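Local coordinates for protein SusD homolog (Bacteroides thetaiotaomicron VPI-5482, PDB 3FDH) that probably binds glycans at the bacterial surface as a member of the SusD/RagB family of outer-membrane-associated proteins, at residues 54-59 with 312-317; 46-51 with 60-65; 261-266 with 300-305. One frame throughout, in Å; residues are numbered along the deposited sequence. Where two conformers were deposited one is given.

Contact 1 of 3, residues 54-59 with 312-317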
loop_
_atom_site.group_PDB
_atom_site.type_symbol
_atom_site.label_atom_id
_atom_site.label_comp_id
_atom_site.label_asym_id
_atom_site.label_seq_id
_atom_site.Cartn_x
_atom_site.Cartn_y
_atom_site.Cartn_z
ATOM N N GLY A 54 15.363 3.342 -6.588
ATOM C CA GLY A 54 15.949 4.405 -5.780
ATOM C C GLY A 54 17.253 4.814 -6.444
ATOM O O GLY A 54 18.153 3.992 -6.612
ATOM N N VAL A 55 17.357 6.094 -6.783
ATOM C CA VAL A 55 18.491 6.605 -7.596
ATOM C C VAL A 55 19.359 7.663 -6.885
ATOM O O VAL A 55 20.442 8.012 -7.337
ATOM C CB VAL A 55 17.995 7.135 -9.005
ATOM C CG1 VAL A 55 17.434 5.962 -9.899
ATOM C CG2 VAL A 55 16.973 8.304 -8.857
ATOM N N ASP A 56 18.871 8.165 -5.765
ATOM C CA ASP A 56 19.625 9.152 -5.004
ATOM C C ASP A 56 19.477 9.034 -3.486
ATOM O O ASP A 56 18.437 8.647 -2.963
ATOM C CB ASP A 56 19.225 10.570 -5.439
ATOM C CG ASP A 56 20.181 11.621 -4.900
ATOM O OD1 ASP A 56 21.373 11.578 -5.240
ATOM O OD2 ASP A 56 19.739 12.485 -4.130
ATOM N N ASN A 57 20.578 9.356 -2.819
ATOM C CA ASN A 57 20.644 9.472 -1.384
ATOM C C ASN A 57 20.143 8.226 -0.670
ATOM O O ASN A 57 20.468 7.105 -1.050
ATOM C CB ASN A 57 19.839 10.711 -0.966
ATOM C CG ASN A 57 20.313 11.341 0.361
ATOM O OD1 ASN A 57 20.793 10.665 1.267
ATOM N ND2 ASN A 57 20.152 12.647 0.469
ATOM N N GLN A 58 19.349 8.416 0.372
ATOM C CA GLN A 58 18.890 7.258 1.142
ATOM C C GLN A 58 18.262 6.138 0.325
ATOM O O GLN A 58 18.578 4.962 0.537
ATOM C CB GLN A 58 17.953 7.651 2.282
ATOM C CG GLN A 58 18.719 8.298 3.410
ATOM C CD GLN A 58 17.838 8.670 4.612
ATOM O OE1 GLN A 58 17.582 9.868 4.833
ATOM N NE2 GLN A 58 17.346 7.650 5.381
ATOM N N LEU A 59 17.383 6.494 -0.583
ATOM C CA LEU A 59 16.685 5.490 -1.404
ATOM C C LEU A 59 17.679 4.779 -2.347
ATOM O O LEU A 59 17.452 3.635 -2.751
ATOM C CB LEU A 59 15.495 6.100 -2.155
ATOM C CG LEU A 59 14.405 5.121 -2.588
ATOM C CD1 LEU A 59 13.797 4.401 -1.374
ATOM C CD2 LEU A 59 13.340 5.861 -3.372
ATOM N N GLN A 312 24.207 6.787 -9.053
ATOM C CA GLN A 312 23.500 7.687 -8.161
ATOM C C GLN A 312 23.368 9.069 -8.814
ATOM O O GLN A 312 24.360 9.728 -9.158
ATOM C CB GLN A 312 24.219 7.729 -6.825
ATOM C CG GLN A 312 23.388 8.386 -5.771
ATOM C CD GLN A 312 24.074 8.411 -4.437
ATOM O OE1 GLN A 312 23.501 8.898 -3.453
ATOM N NE2 GLN A 312 25.311 7.902 -4.384
ATOM N N SER A 313 22.134 9.492 -9.034
ATOM C CA SER A 313 21.871 10.720 -9.752
ATOM C C SER A 313 20.382 11.046 -9.738
ATOM O O SER A 313 19.538 10.148 -9.821
ATOM C CB SER A 313 22.316 10.530 -11.205
ATOM O OG SER A 313 21.973 11.632 -12.042
ATOM N N THR A 314 20.070 12.333 -9.668
ATOM C CA THR A 314 18.683 12.760 -9.633
ATOM C C THR A 314 18.268 13.274 -10.997
ATOM O O THR A 314 17.135 13.701 -11.196
ATOM C CB THR A 314 18.414 13.864 -8.587
ATOM O OG1 THR A 314 19.257 14.991 -8.857
ATOM C CG2 THR A 314 18.662 13.341 -7.154
ATOM N N SER A 315 19.200 13.212 -11.934
ATOM C CA SER A 315 18.961 13.723 -13.280
ATOM C C SER A 315 19.142 12.737 -14.434
ATOM O O SER A 315 18.588 12.931 -15.509
ATOM C CB SER A 315 19.865 14.932 -13.545
ATOM O OG SER A 315 21.234 14.633 -13.378
ATOM N N LYS A 316 19.872 11.665 -14.214
ATOM C CA LYS A 316 20.173 10.732 -15.310
ATOM C C LYS A 316 19.015 9.915 -15.897
ATOM O O LYS A 316 18.864 9.731 -17.122
ATOM C CB LYS A 316 21.247 9.763 -14.869
ATOM C CG LYS A 316 21.663 8.768 -15.935
ATOM C CD LYS A 316 22.659 7.779 -15.380
ATOM C CE LYS A 316 23.083 6.740 -16.412
ATOM N NZ LYS A 316 23.681 7.355 -17.639
ATOM N N TYR A 317 18.229 9.376 -15.000
ATOM C CA TYR A 317 17.168 8.423 -15.361
ATOM C C TYR A 317 15.789 9.014 -15.500
ATOM O O TYR A 317 15.387 9.952 -14.811
ATOM C CB TYR A 317 17.109 7.282 -14.329
ATOM C CG TYR A 317 18.417 6.535 -14.163
ATOM C CD1 TYR A 317 18.839 5.622 -15.137
ATOM C CD2 TYR A 317 19.263 6.769 -13.064
ATOM C CE1 TYR A 317 20.031 4.961 -15.018
ATOM C CE2 TYR A 317 20.480 6.100 -12.947
ATOM C CZ TYR A 317 20.852 5.191 -13.926
ATOM O OH TYR A 317 22.064 4.525 -13.844
#
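The phenol ring of Tyr317 is met obliquely by Val55, whose methyl CG1 comes within 3.7 Å of Tyr317 CD2. One face of the ring carries its own neighbour Lys316, whose CD sits 3.5 Å above the plane and is displaced toward the rim. Tyr317 OH is bound separately, by the backbone N of Asp311. The carboxylate of Asp56 and the amide of Gln312 are turned 52° apart while the two side chains cross at about a right angle; Asp56 OD1 touches the Gln312 chain at CG. Just before Tyr317 the chain makes an ST turn, Ser313 OG accepting from Ser315 N, and an ST motif through Lys316 N. This turn lies in a surface loop laid against the chain that leads from strand 52-54 into helix 57-63.

The backbones are joined where Ser313 N donates to Val55 O at 2.8 Å, arriving at a C=O...N angle of 155°. The same oxygen takes a CA-H...O contact from Gln312. Glutamine suits position 312, just before this bond, because its chain is long. CG is anti to the backbone N (chi1 -167°) and the chain stays extended beyond it, so that Gln312 OE1 reaches Asn57 N at 3.0 Å, beside the entry to the helix, and the amide serves as a side-chain acceptor for a backbone N-H. Thr314 contributes only its methyl across the contact, and the approach to the aspartate is unusually tight: Thr314 CG2 comes to 3.2 Å from Asp56 CG and stands 3.3 Å from Asp56 OD2.

Contact 2 of 3, residues 46-51 with 60-65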
loop_
_atom_site.group_PDB
_atom_site.type_symbol
_atom_site.label_atom_id
_atom_site.label_comp_id
_atom_site.label_asym_id
_atom_site.label_seq_id
_atom_site.Cartn_x
_atom_site.Cartn_y
_atom_site.Cartn_z
ATOM N N SER A 46 8.326 0.606 -2.706
ATOM C CA SER A 46 8.379 0.837 -4.152
ATOM C C SER A 46 9.666 0.322 -4.750
ATOM O O SER A 46 9.687 -0.289 -5.819
ATOM C CB SER A 46 8.237 2.324 -4.495
ATOM O OG SER A 46 7.009 2.864 -4.092
ATOM N N SER A 47 10.743 0.541 -4.008
ATOM C CA SER A 47 12.054 0.070 -4.416
ATOM C C SER A 47 12.158 -1.450 -4.192
ATOM O O SER A 47 12.553 -2.205 -5.050
ATOM C CB SER A 47 13.170 0.741 -3.596
ATOM O OG SER A 47 14.397 0.081 -3.779
ATOM N N TYR A 48 11.754 -1.911 -3.022
ATOM C CA TYR A 48 11.952 -3.325 -2.715
ATOM C C TYR A 48 11.279 -4.272 -3.718
ATOM O O TYR A 48 11.871 -5.294 -4.088
ATOM C CB TYR A 48 11.575 -3.659 -1.283
ATOM C CG TYR A 48 12.292 -2.893 -0.215
ATOM C CD1 TYR A 48 13.565 -2.392 -0.419
ATOM C CD2 TYR A 48 11.752 -2.796 1.061
ATOM C CE1 TYR A 48 14.239 -1.764 0.598
ATOM C CE2 TYR A 48 12.415 -2.157 2.071
ATOM C CZ TYR A 48 13.682 -1.663 1.845
ATOM O OH TYR A 48 14.401 -1.045 2.869
ATOM N N ILE A 49 10.067 -3.945 -4.162
ATOM C CA ILE A 49 9.313 -4.785 -5.121
ATOM C C ILE A 49 9.301 -4.229 -6.535
ATOM O O ILE A 49 8.500 -4.581 -7.395
ATOM C CB ILE A 49 7.931 -5.262 -4.609
ATOM C CG1 ILE A 49 7.098 -4.142 -4.013
ATOM C CG2 ILE A 49 8.198 -6.320 -3.515
ATOM C CD1 ILE A 49 6.699 -3.091 -4.955
ATOM N N GLU A 50 10.230 -3.302 -6.718
ATOM C CA GLU A 50 10.626 -2.833 -8.041
ATOM C C GLU A 50 9.610 -2.132 -8.905
ATOM O O GLU A 50 9.633 -2.221 -10.140
ATOM C CB GLU A 50 11.344 -3.963 -8.794
ATOM C CG GLU A 50 12.609 -4.471 -8.062
ATOM C CD GLU A 50 13.399 -5.515 -8.811
ATOM O OE1 GLU A 50 13.099 -5.823 -9.976
ATOM O OE2 GLU A 50 14.333 -6.068 -8.198
ATOM N N TYR A 51 8.752 -1.377 -8.237
ATOM C CA TYR A 51 7.823 -0.449 -8.942
ATOM C C TYR A 51 8.594 0.795 -9.426
ATOM O O TYR A 51 8.241 1.489 -10.416
ATOM C CB TYR A 51 6.771 0.035 -7.980
ATOM C CG TYR A 51 5.580 -0.867 -7.794
ATOM C CD1 TYR A 51 5.217 -1.812 -8.777
ATOM C CD2 TYR A 51 4.749 -0.724 -6.673
ATOM C CE1 TYR A 51 4.072 -2.601 -8.627
ATOM C CE2 TYR A 51 3.621 -1.498 -6.515
ATOM C CZ TYR A 51 3.253 -2.405 -7.491
ATOM O OH TYR A 51 2.117 -3.169 -7.290
ATOM N N TYR A 60 18.775 5.453 -2.655
ATOM C CA TYR A 60 19.822 4.848 -3.508
ATOM C C TYR A 60 20.456 3.712 -2.726
ATOM O O TYR A 60 20.625 2.590 -3.247
ATOM C CB TYR A 60 20.894 5.850 -3.950
ATOM C CG TYR A 60 22.125 5.149 -4.488
ATOM C CD1 TYR A 60 22.161 4.663 -5.782
ATOM C CD2 TYR A 60 23.215 4.915 -3.678
ATOM C CE1 TYR A 60 23.272 3.985 -6.272
ATOM C CE2 TYR A 60 24.335 4.242 -4.154
ATOM C CZ TYR A 60 24.334 3.753 -5.442
ATOM O OH TYR A 60 25.417 3.080 -5.914
ATOM N N TYR A 61 20.724 3.998 -1.460
ATOM C CA TYR A 61 21.384 3.021 -0.539
ATOM C C TYR A 61 20.459 1.848 -0.198
ATOM O O TYR A 61 20.886 0.708 0.053
ATOM C CB TYR A 61 22.024 3.700 0.683
ATOM C CG TYR A 61 23.207 4.550 0.204
ATOM C CD1 TYR A 61 24.348 3.942 -0.302
ATOM C CD2 TYR A 61 23.131 5.924 0.168
ATOM C CE1 TYR A 61 25.415 4.694 -0.810
ATOM C CE2 TYR A 61 24.179 6.691 -0.340
ATOM C CZ TYR A 61 25.313 6.073 -0.838
ATOM O OH TYR A 61 26.345 6.853 -1.325
ATOM N N ALA A 62 19.178 2.130 -0.255
ATOM C CA ALA A 62 18.151 1.085 -0.073
ATOM C C ALA A 62 18.159 0.209 -1.330
ATOM O O ALA A 62 18.136 -1.017 -1.279
ATOM C CB ALA A 62 16.742 1.690 0.169
ATOM N N GLU A 63 18.217 0.859 -2.484
ATOM C CA GLU A 63 18.213 0.151 -3.744
ATOM C C GLU A 63 19.372 -0.845 -3.906
ATOM O O GLU A 63 19.204 -1.956 -4.413
ATOM C CB GLU A 63 18.241 1.182 -4.887
ATOM C CG GLU A 63 18.054 0.567 -6.309
ATOM C CD GLU A 63 16.672 -0.050 -6.537
ATOM O OE1 GLU A 63 15.646 0.549 -6.104
ATOM O OE2 GLU A 63 16.618 -1.102 -7.221
ATOM N N VAL A 64 20.554 -0.433 -3.470
ATOM C CA VAL A 64 21.765 -1.237 -3.644
ATOM C C VAL A 64 22.003 -2.067 -2.418
ATOM O O VAL A 64 22.965 -2.773 -2.281
ATOM C CB VAL A 64 22.996 -0.398 -4.033
ATOM C CG1 VAL A 64 22.767 0.248 -5.418
ATOM C CG2 VAL A 64 23.412 0.625 -2.901
ATOM N N ARG A 65 21.077 -1.928 -1.501
ATOM C CA ARG A 65 21.085 -2.671 -0.228
ATOM C C ARG A 65 22.323 -2.466 0.579
ATOM O O ARG A 65 22.899 -3.437 1.090
ATOM C CB ARG A 65 20.909 -4.162 -0.471
ATOM C CG ARG A 65 19.706 -4.539 -1.266
ATOM C CD ARG A 65 18.385 -4.189 -0.619
ATOM N NE ARG A 65 17.382 -4.886 -1.389
ATOM C CZ ARG A 65 16.592 -4.350 -2.306
ATOM N NH1 ARG A 65 16.538 -3.036 -2.505
ATOM N NH2 ARG A 65 15.789 -5.142 -2.974
HETATM O O HOH W 1 15.342 -2.779 -5.318
HETATM O O HOH W 2 14.061 -6.018 -5.394
#
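Ser47, in the last turn of helix 40-48, holds its OG anti to the backbone N (chi1 167°), which directs the hydroxyl at Glu63. Ser47 OG donates to Glu63 OE1 at 2.7 Å, meeting the oxygen from above the carboxylate plane, 54° out of it. Serine is short enough for this approach, and the glutamate reaches back because its chain bends at chi2. Water 1 adds a second link: it hydrogen-bonds Ser47 O and Glu63 OE2 and accepts from Arg65 NH1.

Tyr48 follows, and sets the rim of its ring against the guanidinium of Arg65. Tyr48 CD1 lies 3.6 Å above the guanidinium plane, toward its rim, and the planes are 79° apart, so this is ring edge to guanidinium face and not a cation-pi stack. Arg65 is held in this pose by its own helix end: Arg65 NH1 donates to Ala62 O at 2.9 Å, an oxygen that also takes Arg65 N from the opposite face of its carbonyl plane. The small CB of Ala62 leaves room for Tyr48 CE1, 4.3 Å away.

Glu50 has positive phi and ends helix 40-48 as the C-prime residue of a Schellman motif; Arg65 ends helix 57-63 in the same way. Water 2 joins Tyr48 O and Glu50 OE2, with a weak bond from Arg65 NH2.

The pair thus brings together the C-terminal ends of two helices connected through strand 52-54. Glu63 also binds Gly308 N, while helix 431-443 packs on Ile49 and Tyr51.

Contact 3 of 3, residues 261-266 with 300-305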
loop_
_atom_site.group_PDB
_atom_site.type_symbol
_atom_site.label_atom_id
_atom_site.label_comp_id
_atom_site.label_asym_id
_atom_site.label_seq_id
_atom_site.Cartn_x
_atom_site.Cartn_y
_atom_site.Cartn_z
ATOM N N PHE A 261 13.551 8.765 -7.299
ATOM C CA PHE A 261 13.084 7.605 -8.076
ATOM C C PHE A 261 13.431 7.715 -9.557
ATOM O O PHE A 261 13.451 8.782 -10.144
ATOM C CB PHE A 261 11.562 7.474 -8.066
ATOM C CG PHE A 261 10.952 7.042 -6.756
ATOM C CD1 PHE A 261 11.459 6.001 -6.025
ATOM C CD2 PHE A 261 9.788 7.644 -6.331
ATOM C CE1 PHE A 261 10.834 5.606 -4.867
ATOM C CE2 PHE A 261 9.154 7.242 -5.191
ATOM C CZ PHE A 261 9.671 6.227 -4.463
ATOM N N GLY A 262 13.701 6.550 -10.113
ATOM C CA GLY A 262 13.959 6.317 -11.521
ATOM C C GLY A 262 13.054 5.190 -12.023
ATOM O O GLY A 262 12.618 4.326 -11.279
ATOM N N ALA A 263 12.708 5.265 -13.296
ATOM C CA ALA A 263 11.822 4.280 -13.923
ATOM C C ALA A 263 12.423 2.874 -13.779
ATOM O O ALA A 263 13.594 2.653 -14.075
ATOM C CB ALA A 263 11.646 4.627 -15.399
ATOM N N SER A 264 11.586 1.931 -13.352
ATOM C CA SER A 264 11.980 0.539 -13.162
ATOM C C SER A 264 12.076 -0.270 -14.434
ATOM O O SER A 264 11.086 -0.422 -15.164
ATOM C CB SER A 264 10.982 -0.161 -12.232
ATOM O OG SER A 264 11.288 -1.540 -12.100
ATOM N N THR A 265 13.270 -0.803 -14.671
ATOM C CA THR A 265 13.531 -1.629 -15.850
ATOM C C THR A 265 12.709 -2.918 -15.787
ATOM O O THR A 265 12.008 -3.279 -16.731
ATOM C CB THR A 265 15.033 -1.934 -16.025
ATOM O OG1 THR A 265 15.745 -0.715 -16.281
ATOM C CG2 THR A 265 15.260 -2.865 -17.214
ATOM N N SER A 266 12.802 -3.605 -14.662
ATOM C CA SER A 266 12.078 -4.876 -14.479
ATOM C C SER A 266 10.574 -4.687 -14.723
ATOM O O SER A 266 9.907 -5.506 -15.367
ATOM C CB SER A 266 12.409 -5.530 -13.111
ATOM O OG SER A 266 11.908 -4.790 -12.003
ATOM N N PRO A 300 14.859 3.990 -25.950
ATOM C CA PRO A 300 16.079 4.216 -25.175
ATOM C C PRO A 300 16.167 5.596 -24.565
ATOM O O PRO A 300 16.924 5.802 -23.632
ATOM C CB PRO A 300 17.205 3.998 -26.204
ATOM C CG PRO A 300 16.566 4.069 -27.516
ATOM C CD PRO A 300 15.165 3.560 -27.318
ATOM N N SER A 301 15.385 6.539 -25.072
ATOM C CA SER A 301 15.428 7.905 -24.514
ATOM C C SER A 301 14.814 7.994 -23.129
ATOM O O SER A 301 14.950 9.007 -22.445
ATOM C CB SER A 301 14.784 8.931 -25.431
ATOM O OG SER A 301 13.405 8.739 -25.605
ATOM N N LEU A 302 14.149 6.930 -22.705
ATOM C CA LEU A 302 13.576 6.895 -21.364
ATOM C C LEU A 302 14.661 6.828 -20.315
ATOM O O LEU A 302 14.523 7.327 -19.202
ATOM C CB LEU A 302 12.649 5.688 -21.194
ATOM C CG LEU A 302 12.095 5.442 -19.786
ATOM C CD1 LEU A 302 11.278 6.675 -19.298
ATOM C CD2 LEU A 302 11.260 4.162 -19.785
ATOM N N VAL A 303 15.759 6.196 -20.696
ATOM C CA VAL A 303 16.868 5.967 -19.776
ATOM C C VAL A 303 16.333 5.363 -18.453
ATOM O O VAL A 303 16.446 5.957 -17.363
ATOM C CB VAL A 303 17.703 7.255 -19.523
ATOM C CG1 VAL A 303 19.013 6.908 -18.761
ATOM C CG2 VAL A 303 18.016 7.981 -20.839
ATOM N N PRO A 304 15.740 4.159 -18.538
ATOM C CA PRO A 304 15.293 3.548 -17.283
ATOM C C PRO A 304 16.466 3.153 -16.413
ATOM O O PRO A 304 17.603 2.972 -16.883
ATOM C CB PRO A 304 14.481 2.326 -17.754
ATOM C CG PRO A 304 15.134 1.941 -19.079
ATOM C CD PRO A 304 15.609 3.253 -19.690
ATOM N N ALA A 305 16.176 3.065 -15.130
ATOM C CA ALA A 305 17.164 2.718 -14.119
ATOM C C ALA A 305 17.245 1.192 -13.929
ATOM O O ALA A 305 16.199 0.504 -13.848
ATOM C CB ALA A 305 16.849 3.436 -12.792
#
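Thr265 reaches Ala305 from its first side-chain carbon onward. Its CB stands 3.5 Å from Ala305 O, and one bond further Thr265 OG1 donates to that same oxygen at 2.8 Å. The donor lies above the carbonyl plane, 68° out of it. OG1 sits beside the backbone N (chi1 -65°), so hydroxyl and backbone N come to the oxygen together, although Thr265 N to Ala305 O is a weak bond of 3.3 Å. The hydroxyl also touches the ring of Pro304, with Thr265 OG1 3.6 Å from Pro304 CB. Threonine suits the place because its hydroxyl, carried on CB, reaches the carbonyl oxygen and lies against the proline ring. An alanine here would probably cost Ala305 O its hydroxyl donor, leaving the weak bond from Thr265 N as its link to this segment, and open a gap beside Pro304 CB.

The firm backbone link is Ala305 N to Ala263 O, 2.8 Å long and in the carbonyl plane. Together with the weak bond from Thr265 N it forms a single beta bridge between Ser264 and Ala305. Small residues allow this closeness: a CB on Gly262 would lie tightly against Ala305 CB, whereas Ala263 can place its methyl 4.3 Å from Pro304 CB and 4.4 Å from Leu302 CD1. Pro304 needs no N-H at its place, as the bridging donor comes from the next residue.

Ser264 turns its CB away from the 300-305 loop and serves the helix instead. Its OG caps Leu267 N, and it also bonds to Glu50 O. The arrangement is a strand-to-helix junction with a serine N-cap, where strand 261-263 passes into helix 265-274, clasped by an isolated beta bridge from a long loop of this largely helical SusD-like fold.

How the contacts relate
From the N terminus, contact 2 opens at 46-51 and closes a short helix-strand-helix loop at 60-65. Contact 1 begins within that loop, at 54-59, and closes only at 312-317, so the two cross and share helix 57-63. Contact 3 runs from 261-266 to 300-305, after contact 2 is complete and wholly within the long excursion spanned by contact 1. Strand 52-54 pairs antiparallel with strand 261-263, bringing the early helices beside the later strand-helix junction. There Glu50 OE1 of contact 2 meets Ser266 OG of contact 3 at 2.6 Å. Tyr317 of contact 1 packs against Val303 and Pro304 of contact 3, drawing both parts of one long loop together.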